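Local coordinates for protein agmatinase (Deinococcus radiodurans, PDB 1WOH) that probably hydrolyses agmatine to putrescine and urea, as a manganese-dependent enzyme of the arginase (ureohydrolase) family, at residues A[87-92]-A[97-102]. Sequence-based numbering, arbitrary orientation.
Sequences ILPSLE and HDRITE
The guanidinium of R99 takes the carbonyl oxygen of I87 at its edge, almost in its own plane, while C of L88 and N of P89 lie obliquely beside it. NH1 of R99 donates to O of I87 over 3.0 Å, and the N-H...O angle of 163° makes the bond nearly straight. Seen from the acceptor the approach is less regular, for NH1 stands 48° out of the carbonyl plane and so does not use a lone pair. CD of R99 also comes within 3.0 Å of I87 O, which therefore sits against the aliphatic arm as well as the donor. With CG of R99 anti to its carbonyl carbon (chi1 -72°) and the chain extended from CG to NE, the arm carries its charged end from the helix to the loop, where CD of P89 lies 3.9 Å from R99 NH1. An arginine here ties a loop back to the helix that follows it, while its other amino group, NH2, forms a salt bridge with D154 of a second subunit. Cutting R99 back to an alanine removes both amino groups, which would probably cost I87 O this donor and D154 of the second subunit this salt bridge. Deeper in, the join is apolar: CD2 of L88 meets CG1 of I100 at 4.0 Å, the two side chains crossing at a slant. The side chain of I100 is about 11 Å from that of H121, a manganese ligand, so the contact lies outside the metal's first shell. It folds the loop leaving strand 80-85, an outermost strand of the parallel arginase-fold sheet within this chain, against helix 93-108, with helix 124-128 beyond I100, N153 of the second subunit on P89 and H6 of a third on I87.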
ATOM      1  N   ILE A  87      28.408 -11.136  -2.834  1.00 16.66           N
ATOM      2  CA  ILE A  87      28.684  -9.770  -2.396  1.00 17.71           C
ATOM      3  C   ILE A  87      28.834  -8.932  -3.651  1.00 17.16           C
ATOM      4  O   ILE A  87      29.835  -9.015  -4.359  1.00 16.66           O
ATOM      5  CB  ILE A  87      29.972  -9.679  -1.564  1.00 18.73           C
ATOM      6  CG1 ILE A  87      29.808 -10.496  -0.282  1.00 18.77           C
ATOM      7  CG2 ILE A  87      30.266  -8.220  -1.222  1.00 19.58           C
ATOM      8  CD1 ILE A  87      31.044 -10.531   0.586  1.00 18.78           C
ATOM      9  N   LEU A  88      27.819  -8.126  -3.923  1.00 15.49           N
ATOM     10  CA  LEU A  88      27.803  -7.302  -5.113  1.00 15.56           C
ATOM     11  C   LEU A  88      28.282  -5.882  -4.889  1.00 15.00           C
ATOM     12  O   LEU A  88      28.075  -5.307  -3.822  1.00 14.48           O
ATOM     13  CB  LEU A  88      26.382  -7.244  -5.670  1.00 17.33           C
ATOM     14  CG  LEU A  88      25.748  -8.594  -5.995  1.00 16.30           C
ATOM     15  CD1 LEU A  88      24.255  -8.410  -6.240  1.00 20.79           C
ATOM     16  CD2 LEU A  88      26.438  -9.193  -7.214  1.00 18.31           C
ATOM     17  N   PRO A  89      28.944  -5.305  -5.900  1.00 13.76           N
ATOM     18  CA  PRO A  89      29.428  -3.930  -5.787  1.00 14.71           C
ATOM     19  C   PRO A  89      28.253  -3.076  -6.245  1.00 15.48           C
ATOM     20  O   PRO A  89      27.203  -3.615  -6.588  1.00 15.41           O
ATOM     21  CB  PRO A  89      30.552  -3.887  -6.803  1.00 15.63           C
ATOM     22  CG  PRO A  89      29.998  -4.736  -7.918  1.00 15.15           C
ATOM     23  CD  PRO A  89      29.411  -5.927  -7.155  1.00 12.39           C
ATOM     24  N   SER A  90      28.411  -1.760  -6.234  1.00 15.43           N
ATOM     25  CA  SER A  90      27.360  -0.887  -6.748  1.00 15.14           C
ATOM     26  C   SER A  90      27.777  -0.730  -8.208  1.00 15.55           C
ATOM     27  O   SER A  90      28.973  -0.709  -8.504  1.00 16.17           O
ATOM     28  CB  SER A  90      27.359   0.462  -6.029  1.00 17.00           C
ATOM     29  OG  SER A  90      26.798   0.338  -4.731  1.00 18.56           O
ATOM     30  N   LEU A  91      26.816  -0.650  -9.121  1.00 13.90           N
ATOM     31  CA  LEU A  91      27.144  -0.542 -10.539  1.00 13.71           C
ATOM     32  C   LEU A  91      28.145  -1.647 -10.899  1.00 14.23           C
ATOM     33  O   LEU A  91      27.971  -2.802 -10.497  1.00 14.96           O
ATOM     34  CB  LEU A  91      27.735   0.844 -10.843  1.00 13.30           C
ATOM     35  CG  LEU A  91      26.791   2.024 -10.592  1.00 14.64           C
ATOM     36  CD1 LEU A  91      27.526   3.339 -10.797  1.00 14.57           C
ATOM     37  CD2 LEU A  91      25.601   1.929 -11.540  1.00 15.55           C
ATOM     38  N   GLU A  92      29.182  -1.303 -11.655  1.00 14.15           N
ATOM     39  CA  GLU A  92      30.217  -2.268 -12.044  1.00 14.39           C
ATOM     40  C   GLU A  92      29.638  -3.628 -12.445  1.00 13.46           C
ATOM     41  O   GLU A  92      29.968  -4.655 -11.847  1.00 14.57           O
ATOM     42  CB  GLU A  92      31.184  -2.468 -10.877  1.00 14.08           C
ATOM     43  CG  GLU A  92      31.753  -1.183 -10.293  1.00 18.27           C
ATOM     44  CD  GLU A  92      32.586  -0.401 -11.288  1.00 18.43           C
ATOM     45  OE1 GLU A  92      33.389  -1.024 -12.010  1.00 20.00           O
ATOM     46  OE2 GLU A  92      32.447   0.842 -11.336  1.00 22.12           O
ATOM     47  N   HIS A  97      29.271  -9.613 -12.360  1.00 13.65           N
ATOM     48  CA  HIS A  97      29.209 -10.876 -13.092  1.00 14.42           C
ATOM     49  C   HIS A  97      30.299 -11.846 -12.636  1.00 13.79           C
ATOM     50  O   HIS A  97      30.041 -13.028 -12.408  1.00 13.38           O
ATOM     51  CB  HIS A  97      29.364 -10.634 -14.598  1.00 15.00           C
ATOM     52  CG  HIS A  97      28.236  -9.860 -15.211  1.00 13.22           C
ATOM     53  ND1 HIS A  97      28.308  -9.326 -16.479  1.00 15.45           N
ATOM     54  CD2 HIS A  97      27.009  -9.536 -14.735  1.00 16.45           C
ATOM     55  CE1 HIS A  97      27.174  -8.706 -16.758  1.00 16.71           C
ATOM     56  NE2 HIS A  97      26.368  -8.819 -15.717  1.00 13.39           N
ATOM     57  N   ASP A  98      31.524 -11.350 -12.513  1.00 14.33           N
ATOM     58  CA  ASP A  98      32.619 -12.214 -12.104  1.00 15.81           C
ATOM     59  C   ASP A  98      32.398 -12.767 -10.705  1.00 15.03           C
ATOM     60  O   ASP A  98      32.683 -13.932 -10.446  1.00 15.72           O
ATOM     61  CB  ASP A  98      33.953 -11.465 -12.184  1.00 17.26           C
ATOM     62  CG  ASP A  98      34.327 -11.100 -13.615  1.00 20.07           C
ATOM     63  OD1 ASP A  98      33.788 -11.725 -14.555  1.00 21.04           O
ATOM     64  OD2 ASP A  98      35.169 -10.197 -13.805  1.00 23.05           O
ATOM     65  N   ARG A  99      31.873 -11.946  -9.806  1.00 15.58           N
ATOM     66  CA  ARG A  99      31.627 -12.410  -8.448  1.00 14.10           C
ATOM     67  C   ARG A  99      30.515 -13.452  -8.397  1.00 13.95           C
ATOM     68  O   ARG A  99      30.587 -14.404  -7.616  1.00 14.34           O
ATOM     69  CB  ARG A  99      31.299 -11.237  -7.533  1.00 17.33           C
ATOM     70  CG  ARG A  99      32.515 -10.387  -7.238  1.00 19.14           C
ATOM     71  CD  ARG A  99      32.287  -9.486  -6.057  1.00 20.05           C
ATOM     72  NE  ARG A  99      33.392  -8.550  -5.876  1.00 20.58           N
ATOM     73  CZ  ARG A  99      33.284  -7.413  -5.201  1.00 20.65           C
ATOM     74  NH1 ARG A  99      32.122  -7.086  -4.649  1.00 19.26           N
ATOM     75  NH2 ARG A  99      34.323  -6.601  -5.090  1.00 19.21           N
ATOM     76  N   ILE A 100      29.499 -13.276  -9.233  1.00 14.08           N
ATOM     77  CA  ILE A 100      28.379 -14.213  -9.294  1.00 14.31           C
ATOM     78  C   ILE A 100      28.851 -15.578  -9.805  1.00 14.66           C
ATOM     79  O   ILE A 100      28.499 -16.620  -9.248  1.00 15.27           O
ATOM     80  CB  ILE A 100      27.263 -13.671 -10.219  1.00 14.20           C
ATOM     81  CG1 ILE A 100      26.660 -12.406  -9.597  1.00 13.51           C
ATOM     82  CG2 ILE A 100      26.185 -14.726 -10.423  1.00 12.86           C
ATOM     83  CD1 ILE A 100      25.783 -11.601 -10.538  1.00 13.77           C
ATOM     84  N   THR A 101      29.653 -15.569 -10.868  1.00 15.20           N
ATOM     85  CA  THR A 101      30.174 -16.809 -11.429  1.00 16.15           C
ATOM     86  C   THR A 101      31.069 -17.547 -10.435  1.00 17.29           C
ATOM     87  O   THR A 101      30.980 -18.772 -10.292  1.00 18.45           O
ATOM     88  CB  THR A 101      30.990 -16.549 -12.709  1.00 16.25           C
ATOM     89  OG1 THR A 101      30.147 -15.941 -13.696  1.00 15.47           O
ATOM     90  CG2 THR A 101      31.554 -17.866 -13.260  1.00 15.26           C
ATOM     91  N   GLU A 102      31.930 -16.801  -9.749  1.00 18.50           N
ATOM     92  CA  GLU A 102      32.837 -17.406  -8.781  1.00 20.83           C
ATOM     93  C   GLU A 102      32.072 -18.033  -7.623  1.00 20.30           C
ATOM     94  O   GLU A 102      32.349 -19.167  -7.234  1.00 19.82           O
ATOM     95  CB  GLU A 102      33.835 -16.366  -8.256  1.00 25.36           C
ATOM     96  CG  GLU A 102      34.783 -16.895  -7.177  1.00 32.58           C
ATOM     97  CD  GLU A 102      35.595 -18.108  -7.625  1.00 38.41           C
ATOM     98  OE1 GLU A 102      36.316 -18.688  -6.783  1.00 42.47           O
ATOM     99  OE2 GLU A 102      35.519 -18.483  -8.815  1.00 42.30           O
TER